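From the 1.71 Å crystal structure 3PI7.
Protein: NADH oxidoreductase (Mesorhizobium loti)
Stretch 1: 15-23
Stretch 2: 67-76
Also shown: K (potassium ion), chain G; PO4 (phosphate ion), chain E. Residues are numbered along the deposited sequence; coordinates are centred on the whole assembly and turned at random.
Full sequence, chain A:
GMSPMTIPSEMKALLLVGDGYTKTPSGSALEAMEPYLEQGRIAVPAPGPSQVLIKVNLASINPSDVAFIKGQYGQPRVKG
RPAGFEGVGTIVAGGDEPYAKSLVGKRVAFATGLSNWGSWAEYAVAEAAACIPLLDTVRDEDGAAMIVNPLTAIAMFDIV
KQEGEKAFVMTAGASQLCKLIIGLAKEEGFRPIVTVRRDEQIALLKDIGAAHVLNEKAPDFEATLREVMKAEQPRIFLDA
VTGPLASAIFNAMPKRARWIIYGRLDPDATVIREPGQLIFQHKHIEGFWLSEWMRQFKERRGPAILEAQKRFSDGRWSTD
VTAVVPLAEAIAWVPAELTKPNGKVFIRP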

# COMPACT_ATOMS: atom_id res chain seq x y z
N LEU A 15 5.69 0.17 -36.70
CA LEU A 15 6.29 1.36 -36.11
C LEU A 15 5.35 2.16 -35.26
O LEU A 15 4.23 2.44 -35.67
CB LEU A 15 6.82 2.26 -37.21
CG LEU A 15 7.63 1.57 -38.28
CD1 LEU A 15 7.92 2.54 -39.41
CD2 LEU A 15 8.90 0.97 -37.71
N LEU A 16 5.86 2.63 -34.12
CA LEU A 16 5.08 3.48 -33.22
C LEU A 16 4.72 4.79 -33.89
O LEU A 16 5.58 5.47 -34.46
CB LEU A 16 5.87 3.76 -31.95
CG LEU A 16 6.06 2.57 -31.06
CD1 LEU A 16 7.24 2.80 -30.16
CD2 LEU A 16 4.77 2.25 -30.28
N VAL A 17 3.43 5.15 -33.80
CA VAL A 17 2.93 6.41 -34.36
C VAL A 17 3.03 7.47 -33.26
O VAL A 17 3.30 8.64 -33.54
CB VAL A 17 1.47 6.18 -34.85
CG1 VAL A 17 0.73 7.48 -35.14
CG2 VAL A 17 1.46 5.29 -36.07
N GLY A 18 2.81 7.03 -32.02
CA GLY A 18 2.87 7.90 -30.86
C GLY A 18 4.27 8.08 -30.31
O GLY A 18 5.14 7.24 -30.54
N ASP A 19 4.48 9.20 -29.63
CA ASP A 19 5.73 9.51 -28.97
C ASP A 19 5.47 9.69 -27.48
O ASP A 19 4.38 10.16 -27.09
CB ASP A 19 6.36 10.77 -29.58
CG ASP A 19 7.83 10.87 -29.26
OD1 ASP A 19 8.56 9.89 -29.48
OD2 ASP A 19 8.25 11.92 -28.71
N GLY A 20 6.47 9.34 -26.65
CA GLY A 20 6.35 9.48 -25.20
C GLY A 20 5.14 8.78 -24.62
O GLY A 20 4.87 7.61 -24.93
N TYR A 21 4.40 9.51 -23.77
CA TYR A 21 3.20 8.99 -23.13
C TYR A 21 1.99 9.69 -23.70
O TYR A 21 2.12 10.77 -24.27
CB TYR A 21 3.26 9.21 -21.61
CG TYR A 21 4.45 8.55 -20.96
CD1 TYR A 21 4.45 7.18 -20.71
CD2 TYR A 21 5.56 9.29 -20.58
CE1 TYR A 21 5.54 6.56 -20.09
CE2 TYR A 21 6.65 8.68 -19.96
CZ TYR A 21 6.62 7.32 -19.70
OH TYR A 21 7.67 6.71 -19.06
N THR A 22 0.83 9.10 -23.55
CA THR A 22 -0.36 9.74 -24.11
C THR A 22 -0.94 10.80 -23.19
O THR A 22 -0.81 10.72 -21.96
CB THR A 22 -1.43 8.70 -24.48
OG1 THR A 22 -2.46 9.36 -25.24
CG2 THR A 22 -2.02 8.01 -23.27
N LYS A 23 -1.58 11.81 -23.80
CA LYS A 23 -2.26 12.88 -23.09
C LYS A 23 -3.76 12.56 -23.04
O LYS A 23 -4.52 13.23 -22.33
CB LYS A 23 -2.01 14.24 -23.78
CG LYS A 23 -0.57 14.72 -23.62
CD LYS A 23 -0.38 16.13 -24.15
N ALA A 67 -0.52 -1.65 -23.70
CA ALA A 67 -0.41 -0.44 -22.89
C ALA A 67 0.69 0.46 -23.44
O ALA A 67 0.53 1.68 -23.52
CB ALA A 67 -0.09 -0.83 -21.44
N PHE A 68 1.83 -0.16 -23.82
CA PHE A 68 2.95 0.62 -24.31
C PHE A 68 2.65 1.37 -25.60
O PHE A 68 3.00 2.55 -25.69
CB PHE A 68 4.18 -0.29 -24.48
CG PHE A 68 5.34 0.42 -25.11
CD1 PHE A 68 6.08 1.35 -24.39
CD2 PHE A 68 5.69 0.17 -26.44
CE1 PHE A 68 7.19 1.99 -24.97
CE2 PHE A 68 6.78 0.83 -27.03
CZ PHE A 68 7.50 1.75 -26.30
N ILE A 69 2.03 0.72 -26.61
CA ILE A 69 1.79 1.39 -27.90
C ILE A 69 0.76 2.55 -27.73
O ILE A 69 0.82 3.57 -28.43
CB ILE A 69 1.39 0.39 -29.02
CG1 ILE A 69 -0.00 -0.24 -28.79
CG2 ILE A 69 2.47 -0.70 -29.14
CD1 ILE A 69 -0.52 -1.14 -29.90
N LYS A 70 -0.10 2.40 -26.72
CA LYS A 70 -1.11 3.40 -26.38
C LYS A 70 -0.52 4.55 -25.59
O LYS A 70 -1.23 5.50 -25.32
CB LYS A 70 -2.24 2.74 -25.60
CG LYS A 70 -3.12 1.87 -26.50
CD LYS A 70 -4.11 1.05 -25.67
CE LYS A 70 -5.48 1.11 -26.29
NZ LYS A 70 -6.30 2.20 -25.69
N GLY A 71 0.77 4.47 -25.22
CA GLY A 71 1.45 5.48 -24.41
C GLY A 71 1.00 5.46 -22.95
O GLY A 71 1.09 6.47 -22.24
N GLN A 72 0.50 4.31 -22.50
CA GLN A 72 -0.09 4.06 -21.19
C GLN A 72 0.75 3.11 -20.32
O GLN A 72 0.27 2.61 -19.30
CB GLN A 72 -1.50 3.50 -21.38
CG GLN A 72 -2.42 4.58 -21.95
CD GLN A 72 -3.76 4.11 -22.44
OE1 GLN A 72 -4.42 4.80 -23.20
NE2 GLN A 72 -4.18 2.94 -22.06
N TYR A 73 1.99 2.86 -20.72
CA TYR A 73 2.88 1.98 -19.98
C TYR A 73 3.92 2.81 -19.20
O TYR A 73 3.95 4.02 -19.32
CB TYR A 73 3.55 0.98 -20.95
CG TYR A 73 4.24 -0.17 -20.27
CD1 TYR A 73 3.52 -1.11 -19.54
CD2 TYR A 73 5.61 -0.37 -20.43
CE1 TYR A 73 4.15 -2.19 -18.92
CE2 TYR A 73 6.26 -1.44 -19.80
CZ TYR A 73 5.52 -2.36 -19.07
OH TYR A 73 6.13 -3.41 -18.43
N GLY A 74 4.73 2.16 -18.37
CA GLY A 74 5.75 2.85 -17.59
C GLY A 74 7.05 3.06 -18.33
O GLY A 74 8.09 3.22 -17.70
N GLN A 75 6.99 3.09 -19.67
CA GLN A 75 8.14 3.32 -20.53
C GLN A 75 7.68 4.18 -21.69
O GLN A 75 6.61 3.90 -22.21
CB GLN A 75 8.65 1.95 -21.01
CG GLN A 75 9.92 1.99 -21.84
CD GLN A 75 10.28 0.60 -22.27
OE1 GLN A 75 10.12 -0.37 -21.53
NE2 GLN A 75 10.80 0.47 -23.48
N PRO A 76 8.37 5.27 -22.05
CA PRO A 76 7.85 6.10 -23.13
C PRO A 76 8.11 5.50 -24.52
O PRO A 76 9.06 4.76 -24.75
CB PRO A 76 8.62 7.41 -22.95
CG PRO A 76 9.95 6.98 -22.41
CD PRO A 76 9.65 5.77 -21.54
K K G . 3.13 12.37 -26.27
P PO4 E . -0.43 11.16 -27.79
O1 PO4 E . -1.28 11.91 -26.65
O2 PO4 E . -0.87 11.66 -29.23
O3 PO4 E . -0.76 9.63 -27.70
O4 PO4 E . 1.11 11.52 -27.52
O HOH W 1 2.00 4.59 -30.71
O HOH W 2 5.64 13.25 -26.29

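Stretch 2 enters as the end of a helix and runs on as a loop, and its residues from Phe 68 on meet stretch 1. Ala 67 is out of reach of stretch 1, but its O accepts a 2.8 Å bond from Gln 72 N, which helps close the last helical turn. The side chain of Phe 68 starts sideways and its ring then comes nearer, so that CE2 packs 3.7 Å from CD1 of Leu 16, a buried apolar contact. Ile 69 adds CG2 to the same leucine, 3.9 Å from Leu 16 CD2, while its backbone is tied to the loop through water 1, which donates to Ile 69 O (2.8 Å) and accepts from Gly 18 N (2.9 Å). The CA-to-CB bond of Lys 70 points away, and the residue meets stretch 1 through its carbonyl, with O 3.3 Å from Thr 22 CB. Gly 71 ends the helix in a Schellman motif, its N bonded to Phe 68 O at 3.0 Å. Its positive phi favours glycine, and the packing leaves no room for more: an ideal CB would lie 2.7 Å from Thr 22 N, a clash. Gly 71 O accepts the one direct hydrogen bond between the stretches, from Thr 22 N at 2.9 Å and a nearly straight 165°. Gln 72 turns away at CB, yet its CG returns to within 3.7 Å of Thr 22 CG2. From here the Tyr 21 ring governs the contact. Tyr 73 offers its backbone, O lying 3.1 Å from Tyr 21 CE1 near the ring plane, and Gly 74 C also sits at the edge. The CA-to-CB bond of Gln 75 points away; its O lies 3.6 Å from Tyr 21 CE1. Pro 76 covers one face of that ring, CB standing 4.1 Å from the ring centroid of Tyr 21 in a CH-pi contact.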